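PDB 6P74: OLD nuclease from Thermus scotoductus, which degrades linear and supercoiled double-stranded DNA as a metal-dependent 5'-to-3' exonuclease, nicks circular DNA, and hydrolyses ATP in a DNA-stimulated manner. Local coordinates for the interface of chains A and B. Numbering follows the deposited sequence. Chains: chain A/B, Putative ATP-dependent endonuclease of the OLD family.

Contact 1: the interface of chains A and B. Residues chain A 156, 159, 233, 255, 258-259, 261-262, 266; chain B 192, 195-196, 199-200, 219.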
loop_
_atom_site.group_PDB
_atom_site.type_symbol
_atom_site.label_atom_id
_atom_site.label_comp_id
_atom_site.label_asym_id
_atom_site.label_seq_id
_atom_site.Cartn_x
_atom_site.Cartn_y
_atom_site.Cartn_z
ATOM N N LEU A 156 2.805 6.384 21.216
ATOM C CA LEU A 156 2.721 6.172 22.654
ATOM C C LEU A 156 4.115 6.070 23.264
ATOM O O LEU A 156 4.373 6.611 24.347
ATOM C CB LEU A 156 1.905 4.915 22.940
ATOM C CG LEU A 156 1.536 4.667 24.398
ATOM C CD1 LEU A 156 0.756 5.857 24.991
ATOM C CD2 LEU A 156 0.718 3.399 24.457
ATOM N N LEU A 159 5.374 9.276 24.163
ATOM C CA LEU A 159 4.695 9.812 25.341
ATOM C C LEU A 159 5.327 9.301 26.634
ATOM O O LEU A 159 5.503 10.065 27.594
ATOM C CB LEU A 159 3.205 9.464 25.300
ATOM C CG LEU A 159 2.336 9.989 26.450
ATOM C CD1 LEU A 159 2.284 11.511 26.477
ATOM C CD2 LEU A 159 0.916 9.421 26.376
ATOM N N LEU A 233 -2.508 1.139 25.108
ATOM C CA LEU A 233 -3.831 1.472 25.612
ATOM C C LEU A 233 -4.792 0.349 25.236
ATOM O O LEU A 233 -4.753 -0.165 24.116
ATOM C CB LEU A 233 -4.324 2.798 25.039
ATOM C CG LEU A 233 -3.895 4.109 25.697
ATOM C CD1 LEU A 233 -3.850 3.976 27.200
ATOM C CD2 LEU A 233 -2.576 4.592 25.133
ATOM N N ILE A 255 -8.910 7.594 21.495
ATOM C CA ILE A 255 -7.710 7.409 22.307
ATOM C C ILE A 255 -6.533 8.185 21.727
ATOM O O ILE A 255 -5.671 8.679 22.467
ATOM C CB ILE A 255 -7.405 5.911 22.450
ATOM C CG1 ILE A 255 -8.451 5.258 23.359
ATOM C CG2 ILE A 255 -5.970 5.687 22.973
ATOM C CD1 ILE A 255 -8.235 3.789 23.534
ATOM N N GLY A 258 -6.780 11.610 22.958
ATOM C CA GLY A 258 -6.346 11.635 24.344
ATOM C C GLY A 258 -4.833 11.613 24.474
ATOM O O GLY A 258 -4.266 12.261 25.363
ATOM N N ILE A 259 -4.151 10.868 23.591
ATOM C CA ILE A 259 -2.689 10.849 23.642
ATOM C C ILE A 259 -2.141 12.237 23.352
ATOM O O ILE A 259 -1.260 12.737 24.061
ATOM C CB ILE A 259 -2.110 9.795 22.676
ATOM C CG1 ILE A 259 -2.290 8.381 23.238
ATOM C CG2 ILE A 259 -0.610 10.023 22.454
ATOM C CD1 ILE A 259 -2.316 7.344 22.154
ATOM N N GLU A 261 -3.652 15.068 23.776
ATOM C CA GLU A 261 -3.951 15.920 24.916
ATOM C C GLU A 261 -2.969 15.683 26.057
ATOM O O GLU A 261 -2.624 16.631 26.775
ATOM C CB GLU A 261 -5.401 15.699 25.355
ATOM C CG GLU A 261 -5.821 16.399 26.654
ATOM C CD GLU A 261 -5.738 17.930 26.607
ATOM O OE1 GLU A 261 -5.637 18.485 25.497
ATOM O OE2 GLU A 261 -5.768 18.572 27.694
ATOM N N ALA A 262 -2.487 14.446 26.240
ATOM C CA ALA A 262 -1.466 14.244 27.265
ATOM C C ALA A 262 -0.153 14.932 26.874
ATOM O O ALA A 262 0.497 15.560 27.716
ATOM C CB ALA A 262 -1.253 12.754 27.520
ATOM N N LEU A 266 1.940 17.561 29.049
ATOM C CA LEU A 266 3.306 17.236 29.455
ATOM C C LEU A 266 4.303 18.270 28.959
ATOM O O LEU A 266 5.409 18.361 29.501
ATOM C CB LEU A 266 3.707 15.844 28.957
ATOM C CG LEU A 266 3.289 14.648 29.825
ATOM C CD1 LEU A 266 3.871 14.739 31.237
ATOM C CD2 LEU A 266 1.761 14.476 29.881
ATOM N N ILE B 192 -1.052 10.415 33.425
ATOM C CA ILE B 192 -1.050 10.321 31.975
ATOM C C ILE B 192 -2.199 9.449 31.501
ATOM O O ILE B 192 -2.898 9.786 30.542
ATOM C CB ILE B 192 0.299 9.793 31.479
ATOM C CG1 ILE B 192 1.400 10.782 31.837
ATOM C CG2 ILE B 192 0.239 9.532 29.975
ATOM C CD1 ILE B 192 2.774 10.345 31.390
ATOM N N THR B 195 -5.504 11.341 31.876
ATOM C CA THR B 195 -5.676 12.331 30.830
ATOM C C THR B 195 -6.142 11.670 29.541
ATOM O O THR B 195 -7.119 12.109 28.930
ATOM C CB THR B 195 -4.377 13.100 30.621
ATOM O OG1 THR B 195 -4.140 13.924 31.768
ATOM C CG2 THR B 195 -4.441 13.958 29.324
ATOM N N ILE B 196 -5.477 10.586 29.135
ATOM C CA ILE B 196 -5.882 9.866 27.928
ATOM C C ILE B 196 -7.338 9.408 28.035
ATOM O O ILE B 196 -8.178 9.727 27.183
ATOM C CB ILE B 196 -4.939 8.679 27.667
ATOM C CG1 ILE B 196 -3.507 9.170 27.480
ATOM C CG2 ILE B 196 -5.409 7.869 26.444
ATOM C CD1 ILE B 196 -2.497 8.054 27.180
ATOM N N THR B 199 -10.041 12.152 28.222
ATOM C CA THR B 199 -10.179 12.863 26.960
ATOM C C THR B 199 -10.888 11.998 25.931
ATOM O O THR B 199 -11.866 12.433 25.307
ATOM C CB THR B 199 -8.805 13.308 26.457
ATOM O OG1 THR B 199 -8.259 14.267 27.367
ATOM C CG2 THR B 199 -8.891 13.924 25.078
ATOM N N ALA B 200 -10.422 10.756 25.757
ATOM C CA ALA B 200 -11.103 9.835 24.856
ATOM C C ALA B 200 -12.592 9.717 25.180
ATOM O O ALA B 200 -13.430 9.665 24.271
ATOM C CB ALA B 200 -10.436 8.462 24.905
ATOM N N PHE B 219 -3.627 1.565 30.540
ATOM C CA PHE B 219 -2.399 0.922 30.108
ATOM C C PHE B 219 -2.405 -0.570 30.460
ATOM O O PHE B 219 -3.177 -1.036 31.304
ATOM C CB PHE B 219 -1.195 1.595 30.766
ATOM C CG PHE B 219 -0.853 2.955 30.202
ATOM C CD1 PHE B 219 -0.707 3.146 28.837
ATOM C CD2 PHE B 219 -0.647 4.037 31.055
ATOM C CE1 PHE B 219 -0.376 4.408 28.324
ATOM C CE2 PHE B 219 -0.314 5.289 30.552
ATOM C CZ PHE B 219 -0.167 5.474 29.190
#

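Contact 2: the interface of chains A and B. Residues chain A 56-59, 64; chain B 30-31, 35, 328.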
loop_
_atom_site.group_PDB
_atom_site.type_symbol
_atom_site.label_atom_id
_atom_site.label_comp_id
_atom_site.label_asym_id
_atom_site.label_seq_id
_atom_site.Cartn_x
_atom_site.Cartn_y
_atom_site.Cartn_z
ATOM N N ARG A 56 9.260 -0.167 -4.218
ATOM C CA ARG A 56 8.739 -1.165 -5.141
ATOM C C ARG A 56 9.219 -0.804 -6.549
ATOM O O ARG A 56 8.999 0.322 -7.017
ATOM C CB ARG A 56 7.208 -1.232 -5.062
ATOM C CG ARG A 56 6.658 -1.427 -3.643
ATOM C CD ARG A 56 5.142 -1.651 -3.621
ATOM N NE ARG A 56 4.795 -3.030 -3.255
ATOM C CZ ARG A 56 3.553 -3.474 -3.046
ATOM N NH1 ARG A 56 2.515 -2.649 -3.158
ATOM N NH2 ARG A 56 3.348 -4.749 -2.716
ATOM N N ILE A 57 9.901 -1.736 -7.201
ATOM C CA ILE A 57 10.426 -1.550 -8.552
ATOM C C ILE A 57 9.676 -2.504 -9.474
ATOM O O ILE A 57 9.812 -3.726 -9.327
ATOM C CB ILE A 57 11.941 -1.803 -8.627
ATOM C CG1 ILE A 57 12.702 -0.796 -7.771
ATOM C CG2 ILE A 57 12.424 -1.734 -10.063
ATOM C CD1 ILE A 57 12.654 -1.101 -6.300
ATOM N N PRO A 58 8.917 -2.001 -10.465
ATOM C CA PRO A 58 8.886 -0.590 -10.868
ATOM C C PRO A 58 7.731 0.251 -10.318
ATOM O O PRO A 58 7.655 1.436 -10.659
ATOM C CB PRO A 58 8.772 -0.688 -12.391
ATOM C CG PRO A 58 8.103 -2.065 -12.653
ATOM C CD PRO A 58 8.086 -2.833 -11.355
ATOM N N GLN A 59 6.868 -0.340 -9.487
ATOM C CA GLN A 59 5.656 0.311 -8.981
ATOM C C GLN A 59 5.849 1.771 -8.561
ATOM O O GLN A 59 4.941 2.593 -8.723
ATOM C CB GLN A 59 5.095 -0.484 -7.793
ATOM C CG GLN A 59 4.406 -1.813 -8.148
ATOM C CD GLN A 59 5.283 -3.047 -7.889
ATOM O OE1 GLN A 59 6.486 -3.047 -8.166
ATOM N NE2 GLN A 59 4.673 -4.105 -7.353
ATOM N N PHE A 64 5.867 3.509 -14.175
ATOM C CA PHE A 64 6.705 2.319 -14.006
ATOM C C PHE A 64 7.937 2.399 -14.912
ATOM O O PHE A 64 8.389 1.399 -15.474
ATOM C CB PHE A 64 5.919 1.021 -14.275
ATOM C CG PHE A 64 4.852 0.683 -13.235
ATOM C CD1 PHE A 64 4.476 1.588 -12.249
ATOM C CD2 PHE A 64 4.227 -0.566 -13.258
ATOM C CE1 PHE A 64 3.494 1.256 -11.310
ATOM C CE2 PHE A 64 3.250 -0.903 -12.325
ATOM C CZ PHE A 64 2.883 0.009 -11.351
ATOM N N ASN B 30 7.545 -8.127 -11.607
ATOM C CA ASN B 30 7.072 -7.191 -10.593
ATOM C C ASN B 30 6.149 -6.137 -11.192
ATOM O O ASN B 30 6.498 -5.468 -12.174
ATOM C CB ASN B 30 8.264 -6.515 -9.912
ATOM C CG ASN B 30 9.031 -7.463 -9.019
ATOM O OD1 ASN B 30 8.482 -8.462 -8.547
ATOM N ND2 ASN B 30 10.293 -7.157 -8.775
ATOM N N GLY B 31 4.982 -5.964 -10.568
ATOM C CA GLY B 31 3.976 -5.046 -11.052
ATOM C C GLY B 31 3.070 -5.623 -12.111
ATOM O O GLY B 31 2.132 -4.939 -12.548
ATOM N N THR B 35 1.137 -9.655 -6.959
ATOM C CA THR B 35 0.718 -9.270 -5.617
ATOM C C THR B 35 -0.742 -8.831 -5.599
ATOM O O THR B 35 -1.439 -9.029 -4.596
ATOM C CB THR B 35 1.641 -8.163 -5.097
ATOM O OG1 THR B 35 2.977 -8.672 -5.001
ATOM C CG2 THR B 35 1.201 -7.680 -3.731
ATOM N N LYS B 328 1.998 -9.011 -17.984
ATOM C CA LYS B 328 1.262 -8.097 -18.847
ATOM C C LYS B 328 1.621 -8.371 -20.303
ATOM O O LYS B 328 2.794 -8.557 -20.637
ATOM C CB LYS B 328 1.565 -6.638 -18.486
ATOM C CG LYS B 328 1.088 -6.220 -17.088
ATOM C CD LYS B 328 1.229 -4.701 -16.810
ATOM C CE LYS B 328 0.698 -4.336 -15.394
ATOM N NZ LYS B 328 0.483 -2.878 -15.129
#

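Contact 3: the interface of chains A and B. Residues chain A 167, 172-173, 176-177, 227-228; chain B 176, 180, 183-184, 221.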
loop_
_atom_site.group_PDB
_atom_site.type_symbol
_atom_site.label_atom_id
_atom_site.label_comp_id
_atom_site.label_asym_id
_atom_site.label_seq_id
_atom_site.Cartn_x
_atom_site.Cartn_y
_atom_site.Cartn_z
ATOM N N PHE A 167 11.934 5.503 35.677
ATOM C CA PHE A 167 11.582 4.189 36.192
ATOM C C PHE A 167 12.746 3.597 36.976
ATOM O O PHE A 167 13.902 3.664 36.546
ATOM C CB PHE A 167 11.199 3.264 35.049
ATOM C CG PHE A 167 10.751 1.901 35.493
ATOM C CD1 PHE A 167 9.694 1.761 36.386
ATOM C CD2 PHE A 167 11.370 0.754 34.993
ATOM C CE1 PHE A 167 9.273 0.502 36.788
ATOM C CE2 PHE A 167 10.946 -0.507 35.382
ATOM C CZ PHE A 167 9.899 -0.633 36.283
ATOM N N ASN A 172 12.160 -5.532 40.418
ATOM C CA ASN A 172 10.926 -6.101 40.939
ATOM C C ASN A 172 10.002 -6.524 39.804
ATOM O O ASN A 172 9.376 -7.591 39.860
ATOM C CB ASN A 172 10.239 -5.103 41.870
ATOM C CG ASN A 172 9.750 -5.755 43.145
ATOM O OD1 ASN A 172 8.561 -5.711 43.461
ATOM N ND2 ASN A 172 10.667 -6.393 43.875
ATOM N N PHE A 173 9.925 -5.715 38.750
ATOM C CA PHE A 173 9.022 -6.044 37.656
ATOM C C PHE A 173 9.407 -7.358 36.987
ATOM O O PHE A 173 8.534 -8.136 36.582
ATOM C CB PHE A 173 8.991 -4.923 36.623
ATOM C CG PHE A 173 8.051 -5.201 35.506
ATOM C CD1 PHE A 173 6.713 -4.852 35.611
ATOM C CD2 PHE A 173 8.485 -5.869 34.369
ATOM C CE1 PHE A 173 5.834 -5.133 34.593
ATOM C CE2 PHE A 173 7.608 -6.146 33.346
ATOM C CZ PHE A 173 6.278 -5.780 33.457
ATOM N N VAL A 176 7.992 -10.352 39.082
ATOM C CA VAL A 176 6.546 -10.517 38.988
ATOM C C VAL A 176 6.152 -10.903 37.569
ATOM O O VAL A 176 5.280 -11.754 37.360
ATOM C CB VAL A 176 5.817 -9.250 39.458
ATOM C CG1 VAL A 176 4.314 -9.476 39.405
ATOM C CG2 VAL A 176 6.254 -8.887 40.872
ATOM N N TYR A 177 6.805 -10.306 36.572
ATOM C CA TYR A 177 6.508 -10.649 35.184
ATOM C C TYR A 177 6.755 -12.137 34.914
ATOM O O TYR A 177 5.879 -12.837 34.385
ATOM C CB TYR A 177 7.331 -9.770 34.241
ATOM C CG TYR A 177 7.237 -10.225 32.808
ATOM C CD1 TYR A 177 6.147 -9.855 32.009
ATOM C CD2 TYR A 177 8.219 -11.041 32.254
ATOM C CE1 TYR A 177 6.050 -10.278 30.711
ATOM C CE2 TYR A 177 8.128 -11.470 30.947
ATOM C CZ TYR A 177 7.045 -11.086 30.180
ATOM O OH TYR A 177 6.945 -11.508 28.880
ATOM N N PRO A 227 9.986 -2.388 30.057
ATOM C CA PRO A 227 8.559 -2.753 29.963
ATOM C C PRO A 227 7.699 -1.702 29.276
ATOM O O PRO A 227 6.746 -2.059 28.565
ATOM C CB PRO A 227 8.158 -2.944 31.433
ATOM C CG PRO A 227 9.086 -2.043 32.179
ATOM C CD PRO A 227 10.397 -2.095 31.439
ATOM N N PHE A 228 8.013 -0.417 29.459
ATOM C CA PHE A 228 7.279 0.655 28.802
ATOM C C PHE A 228 7.371 0.604 27.270
ATOM O O PHE A 228 6.749 1.435 26.602
ATOM C CB PHE A 228 7.769 1.994 29.352
ATOM C CG PHE A 228 7.549 2.129 30.822
ATOM C CD1 PHE A 228 6.311 2.512 31.318
ATOM C CD2 PHE A 228 8.557 1.833 31.715
ATOM C CE1 PHE A 228 6.085 2.620 32.680
ATOM C CE2 PHE A 228 8.340 1.937 33.075
ATOM C CZ PHE A 228 7.100 2.335 33.562
ATOM N N VAL B 176 -1.486 -12.032 39.389
ATOM C CA VAL B 176 -0.066 -11.779 39.176
ATOM C C VAL B 176 0.124 -10.690 38.129
ATOM O O VAL B 176 0.991 -9.818 38.268
ATOM C CB VAL B 176 0.671 -13.071 38.794
ATOM C CG1 VAL B 176 2.157 -12.787 38.640
ATOM C CG2 VAL B 176 0.439 -14.141 39.855
ATOM N N ALA B 180 2.012 -7.024 38.598
ATOM C CA ALA B 180 3.093 -6.474 37.789
ATOM C C ALA B 180 2.732 -5.097 37.249
ATOM O O ALA B 180 3.583 -4.203 37.198
ATOM C CB ALA B 180 3.435 -7.431 36.652
ATOM N N LEU B 183 3.534 -2.265 39.680
ATOM C CA LEU B 183 4.914 -1.785 39.737
ATOM C C LEU B 183 5.164 -0.693 38.707
ATOM O O LEU B 183 6.052 0.150 38.898
ATOM C CB LEU B 183 5.896 -2.938 39.520
ATOM C CG LEU B 183 6.367 -3.727 40.734
ATOM C CD1 LEU B 183 5.195 -4.156 41.588
ATOM C CD2 LEU B 183 7.142 -4.928 40.246
ATOM N N LEU B 184 4.403 -0.703 37.609
ATOM C CA LEU B 184 4.547 0.308 36.570
ATOM C C LEU B 184 3.762 1.573 36.881
ATOM O O LEU B 184 4.176 2.670 36.484
ATOM C CB LEU B 184 4.084 -0.250 35.226
ATOM C CG LEU B 184 4.838 -1.486 34.758
ATOM C CD1 LEU B 184 4.480 -1.783 33.306
ATOM C CD2 LEU B 184 6.342 -1.290 34.951
ATOM N N PHE B 221 -0.350 -4.690 29.087
ATOM C CA PHE B 221 0.187 -5.465 27.972
ATOM C C PHE B 221 -0.535 -6.789 27.767
ATOM O O PHE B 221 0.020 -7.690 27.130
ATOM C CB PHE B 221 1.690 -5.722 28.110
ATOM C CG PHE B 221 2.180 -5.677 29.493
ATOM C CD1 PHE B 221 1.960 -6.742 30.350
ATOM C CD2 PHE B 221 2.876 -4.572 29.948
ATOM C CE1 PHE B 221 2.417 -6.699 31.651
ATOM C CE2 PHE B 221 3.333 -4.512 31.246
ATOM C CZ PHE B 221 3.103 -5.580 32.103
#

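Contact 1: the interface of chains A and B
The hydroxyl OG1 of B:Thr199 is held by a hydrogen bond that it donates to the carbonyl O of B:Thr195 (2.9 Å), one turn back in helix 187-205. The donor sits above the carbonyl plane, with a C=O...donor angle of 148°. A threonine suits a helix-helix seam here: its hydroxyl is satisfied within its own helix, while CG2, anti to the backbone N, is left to pack on the partner. That methyl lies 3.5 Å from CA of A:Gly258 in helix 246-266, where the absence of a side chain lets the two helices come close. One turn earlier in helix 187-205, and one turn later in helix 246-266, CG2 of B:Thr195 meets CA of A:Ala262 at 3.6 Å, another small residue in the seam.

B:Ile196 loses more surface to the partner than any other residue of the patch. Its CG1 is anti to the carbonyl carbon (chi1 -60°) and the chain is extended, so CD1 reaches tip to tip toward CD2 of A:Leu159, 3.8 Å away. The same leucine methyl lies 3.7 Å from CG2 of B:Ile192. Farther along, A:Leu233 and B:Phe219 pair in an antiparallel beta bridge and point the same way, CD1 of the leucine 3.6 Å from ring atom CD1. A:Leu156 brings its CD1 to the ring's edge, in plane. Branched aliphatic chains fill this surface, and the patch joins the subunits of the homodimer by helix packing and strand pairing.

Contact 2: the interface of chains A and B
The ring of A:Phe64 has one face against its own chain: N of A:Gln59 stands 4.1 Å above the plane, over the centre, and C of A:Pro58 lies nearer the rim. The guanidinium of A:Arg56 has NE2 of A:Gln59 over one face, offset toward the rim. These groups meet the Walker A motif, or P-loop, of chain B's ABC-type ATPase domain, to which B:Asn30, B:Gly31 and B:Thr35 belong. The P-loop binds the phosphates of ATP, and B:Gly31 and B:Thr35 are inferred ATP-binding residues, so chain A lies against its partner's nucleotide site and could influence nucleotide binding.

A:Pro58 follows a cis peptide bond, which probably helps to present the ring; its CD lies 3.2 Å from the carbonyl O of B:Asn30. In return, CB of B:Asn30 lies 3.2 Å from the carbonyl O of A:Ile57. A:Gln59 bends at chi2 (102°), setting its amide alongside B:Gly31, with CD 4.0 Å from the glycine CA. The glycine has a positive phi of 85°, easily adopted without a side chain, and its bareness lets the amide approach the backbone.

A:Arg56, bent at chi3, reaches tip to tip toward B:Thr35, its NH2 3.8 Å from CG2. The extended B:Lys328 brings NZ 4.4 Å from CE2 of A:Phe64.

Contact 3: the interface of chains A and B
Aliphatic contacts form one group where the two copies of helix 170-184 meet. CD2 of B:Leu183 presses on the main chain of A:Phe173, 3.4 Å from its CA, and its side chain lies roughly perpendicular to that of A:Asn172. Beside it, CG1 of A:Val176, anti to the backbone N (chi1 -178°), lies 3.5 Å from CB of B:Ala180; the small alanine lets the helices come close. A:Val176 and B:Val176 also face each other, CG1 to CG1 at 4.0 Å.

Aromatic contacts form a second group. The A:Phe173 side chain, with CG anti to the backbone N (chi1 -178°), extends toward B:Phe221 tip to tip, their CZ atoms 3.5 Å apart. B:Phe221 CZ lies in the plane of the A:Phe173 ring, at its edge, while CB of A:Pro227 stands over one face, near the rim.

Methyl-on-ring contacts make a third. The branched end of B:Leu184 fits among several rings: its CD2 is 3.6 Å from CD1 of A:Phe173 and 3.9 Å from CZ of A:Phe167. The same methyl meets A:Phe228, which runs antiparallel alongside the leucine. CE2 of A:Phe228 lies over one face of A:Phe167 near its rim, an edge-to-face pair. This apolar patch joins the two dimerization domains and helps hold the homodimer together.

Contact 1 and contact 3 lie about 20 Å apart between the centres of their C-alpha atoms; contact 2 is about 40 Å from contact 1 and about 46 Å from contact 3. B:Phe219 and B:Phe221 link contacts 1 and 3 through one short stretch of chain B. Contact 3, built on helix 170-184, lies within the dimerization region, while contact 1 also packs chain B's dimerization helix 187-205 on helix 246-266 of chain A's ATPase domain. The subunits touch again at contact 2, by the nucleotide-binding loop. Two-fold symmetry repeats each contact. All centres lie 48 to 68 Å from A:Arg487, well away from that chain's nuclease centre.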